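PDB 4O81: phosphoribosylaminoimidazole-succinocarboxamide synthase from Pyrococcus horikoshii, which joins aspartate to the carboxylate of an aminoimidazole ribonucleotide, using ATP, giving SAICAR, ADP and phosphate in de novo IMP biosynthesis. Local coordinates for residues A[95-100]-A[198-203]. Sequence-based numbering, arbitrary orientation.
Sequences VVAGSL and RFWDAK. With AMP (adenosine monophosphate), chain K.
The phosphate oxygen O2P of AMP is gripped from both segments, by the backbone of Ser99 and by the guanidinium of Arg198. Ser99 N donates to O2P at 2.9 Å, with an N-H...O angle of 159°. Arg198 NH1 donates to O2P at 2.9 Å and almost as straight, at 162°. Arg198 NH2 adds a weak bond to O2P at 3.4 Å. The oxygen lies at the guanidinium edge, in its plane. The Ser99 hydroxyl takes the next oxygen: OG donates to AMP O1P at 2.8 Å. Its chi1 of 77° places OG between the backbone N and the carbonyl carbon, within reach of O1P.

The Arg198 chain runs extended from CG to NE. Its guanidinium lies between the loop and the nucleotide. Gly98 CA and Ala97 C cover one face, with Gly98 CA 3.5 Å from Arg198 NH2. AMP C3' covers the opposite face. Salt bridges to Asp173 and Asp211 fix its rotation further and probably help to balance its charge.

Next to this polar end the packing is apolar. Ala97 CB touches both Arg198 CD and Trp200 CZ2, each at 4.0 Å. Val95 CG1 meets Trp200 CZ3 at 3.9 Å, and the valine meets the ring obliquely. The indole thus packs on the start of the loop, two to four residues before Ser99, which binds the phosphate.

The contact is part of a nucleotide site in this SAICAR synthetase, where Arg93 and Asp173 also bond to AMP. Residues 95-100 follow strand 84-93 and lead toward strand 111-121, while Arg198 to Asp201 belong to strand 197-201. Strand 169-180 pairs with both 84-93 and 197-201, and its Val172 touches Ala97, Arg198 and Trp200.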
loop_
_atom_site.group_PDB
_atom_site.type_symbol
_atom_site.label_atom_id
_atom_site.label_comp_id
_atom_site.label_asym_id
_atom_site.label_seq_id
_atom_site.Cartn_x
_atom_site.Cartn_y
_atom_site.Cartn_z
ATOM N N VAL A 95 -1.869 -9.370 9.691
ATOM C CA VAL A 95 -3.071 -9.855 10.377
ATOM C C VAL A 95 -2.630 -10.924 11.377
ATOM O O VAL A 95 -1.803 -11.751 11.039
ATOM C CB VAL A 95 -4.059 -10.460 9.337
ATOM C CG1 VAL A 95 -5.207 -11.179 10.019
ATOM C CG2 VAL A 95 -4.578 -9.385 8.388
ATOM N N VAL A 96 -3.189 -10.914 12.585
ATOM C CA VAL A 96 -2.851 -11.892 13.636
ATOM C C VAL A 96 -3.247 -13.319 13.209
ATOM O O VAL A 96 -4.392 -13.574 12.850
ATOM C CB VAL A 96 -3.507 -11.520 15.004
ATOM C CG1 VAL A 96 -3.270 -12.607 16.066
ATOM C CG2 VAL A 96 -3.018 -10.164 15.507
ATOM N N ALA A 97 -2.278 -14.224 13.221
ATOM C CA ALA A 97 -2.493 -15.637 12.888
ATOM C C ALA A 97 -1.298 -16.429 13.398
ATOM O O ALA A 97 -0.271 -15.839 13.769
ATOM C CB ALA A 97 -2.658 -15.832 11.378
ATOM N N GLY A 98 -1.429 -17.755 13.412
ATOM C CA GLY A 98 -0.342 -18.665 13.827
ATOM C C GLY A 98 0.299 -18.244 15.139
ATOM O O GLY A 98 -0.414 -17.906 16.092
ATOM N N SER A 99 1.639 -18.219 15.174
ATOM C CA SER A 99 2.385 -18.006 16.417
ATOM C C SER A 99 2.191 -16.627 17.065
ATOM O O SER A 99 2.433 -16.482 18.267
ATOM C CB SER A 99 3.878 -18.314 16.229
ATOM O OG SER A 99 4.549 -17.271 15.537
ATOM N N LEU A 100 1.745 -15.626 16.296
ATOM C CA LEU A 100 1.528 -14.284 16.860
ATOM C C LEU A 100 0.484 -14.282 17.989
ATOM O O LEU A 100 0.518 -13.432 18.885
ATOM C CB LEU A 100 1.155 -13.268 15.771
ATOM C CG LEU A 100 1.177 -11.771 16.097
ATOM C CD1 LEU A 100 2.515 -11.337 16.694
ATOM C CD2 LEU A 100 0.857 -10.957 14.850
ATOM N N ARG A 198 0.792 -16.759 4.315
ATOM C CA ARG A 198 -0.607 -17.007 4.607
ATOM C C ARG A 198 -1.442 -16.078 3.751
ATOM O O ARG A 198 -1.324 -14.843 3.845
ATOM C CB ARG A 198 -0.968 -16.815 6.089
ATOM C CG ARG A 198 -0.481 -17.939 6.993
ATOM C CD ARG A 198 -1.144 -17.900 8.369
ATOM N NE ARG A 198 -0.642 -18.986 9.213
ATOM C CZ ARG A 198 0.347 -18.870 10.100
ATOM N NH1 ARG A 198 0.948 -17.699 10.315
ATOM N NH2 ARG A 198 0.721 -19.936 10.799
ATOM N N PHE A 199 -2.294 -16.688 2.926
ATOM C CA PHE A 199 -3.226 -15.957 2.076
ATOM C C PHE A 199 -4.637 -16.336 2.480
ATOM O O PHE A 199 -4.965 -17.541 2.530
ATOM C CB PHE A 199 -3.075 -16.358 0.615
ATOM C CG PHE A 199 -1.718 -16.136 0.016
ATOM C CD1 PHE A 199 -1.078 -14.899 0.087
ATOM C CD2 PHE A 199 -1.114 -17.163 -0.717
ATOM C CE1 PHE A 199 0.144 -14.702 -0.528
ATOM C CE2 PHE A 199 0.109 -16.970 -1.336
ATOM C CZ PHE A 199 0.737 -15.732 -1.243
ATOM N N TRP A 200 -5.471 -15.335 2.765
ATOM C CA TRP A 200 -6.889 -15.576 3.055
ATOM C C TRP A 200 -7.759 -14.907 2.046
ATOM O O TRP A 200 -7.491 -13.772 1.626
ATOM C CB TRP A 200 -7.346 -15.041 4.418
ATOM C CG TRP A 200 -6.742 -15.692 5.632
ATOM C CD1 TRP A 200 -5.914 -16.807 5.689
ATOM C CD2 TRP A 200 -6.913 -15.273 7.015
ATOM N NE1 TRP A 200 -5.567 -17.087 6.980
ATOM C CE2 TRP A 200 -6.129 -16.202 7.824
ATOM C CE3 TRP A 200 -7.614 -14.247 7.646
ATOM C CZ2 TRP A 200 -6.060 -16.096 9.210
ATOM C CZ3 TRP A 200 -7.535 -14.146 9.039
ATOM C CH2 TRP A 200 -6.771 -15.050 9.800
ATOM N N ASP A 201 -8.848 -15.575 1.699
ATOM C CA ASP A 201 -9.871 -14.930 0.891
ATOM C C ASP A 201 -10.464 -13.725 1.642
ATOM O O ASP A 201 -10.819 -13.810 2.831
ATOM C CB ASP A 201 -10.979 -15.904 0.515
ATOM C CG ASP A 201 -12.028 -15.240 -0.319
ATOM O OD1 ASP A 201 -11.722 -14.926 -1.475
ATOM O OD2 ASP A 201 -13.120 -14.963 0.203
ATOM N N ALA A 202 -10.558 -12.593 0.953
ATOM C CA ALA A 202 -10.964 -11.356 1.607
ATOM C C ALA A 202 -12.359 -11.427 2.217
ATOM O O ALA A 202 -12.595 -10.841 3.274
ATOM C CB ALA A 202 -10.860 -10.164 0.652
ATOM N N LYS A 203 -13.269 -12.119 1.533
ATOM C CA LYS A 203 -14.668 -12.216 1.957
ATOM C C LYS A 203 -14.908 -13.315 2.990
ATOM O O LYS A 203 -15.537 -13.080 4.025
ATOM C CB LYS A 203 -15.571 -12.451 0.732
ATOM C CG LYS A 203 -17.043 -12.168 1.001
HETATM P P AMP K . 4.154 -18.593 12.233
HETATM O O1P AMP K . 5.321 -17.965 12.975
HETATM O O2P AMP K . 2.819 -17.974 12.549
HETATM O O3P AMP K . 4.094 -20.093 12.298
HETATM O "O5'" AMP K . 4.472 -18.292 10.661
HETATM C "C5'" AMP K . 4.395 -16.977 10.074
HETATM C "C4'" AMP K . 4.448 -16.944 8.532
HETATM O "O4'" AMP K . 5.765 -17.181 8.042
HETATM C "C3'" AMP K . 3.567 -17.970 7.813
HETATM O "O3'" AMP K . 3.106 -17.421 6.569
HETATM C "C2'" AMP K . 4.504 -19.110 7.498
HETATM O "O2'" AMP K . 4.077 -19.842 6.344
HETATM C "C1'" AMP K . 5.826 -18.388 7.270
HETATM N N9 AMP K . 6.950 -19.254 7.702
HETATM C C8 AMP K . 7.543 -19.247 8.913
HETATM N N7 AMP K . 8.537 -20.171 8.969
HETATM C C5 AMP K . 8.595 -20.796 7.789
HETATM C C6 AMP K . 9.415 -21.879 7.180
HETATM N N6 AMP K . 10.400 -22.498 7.879
HETATM N N1 AMP K . 9.134 -22.218 5.894
HETATM C C2 AMP K . 8.151 -21.616 5.187
HETATM N N3 AMP K . 7.377 -20.628 5.684
HETATM C C4 AMP K . 7.544 -20.183 6.949
#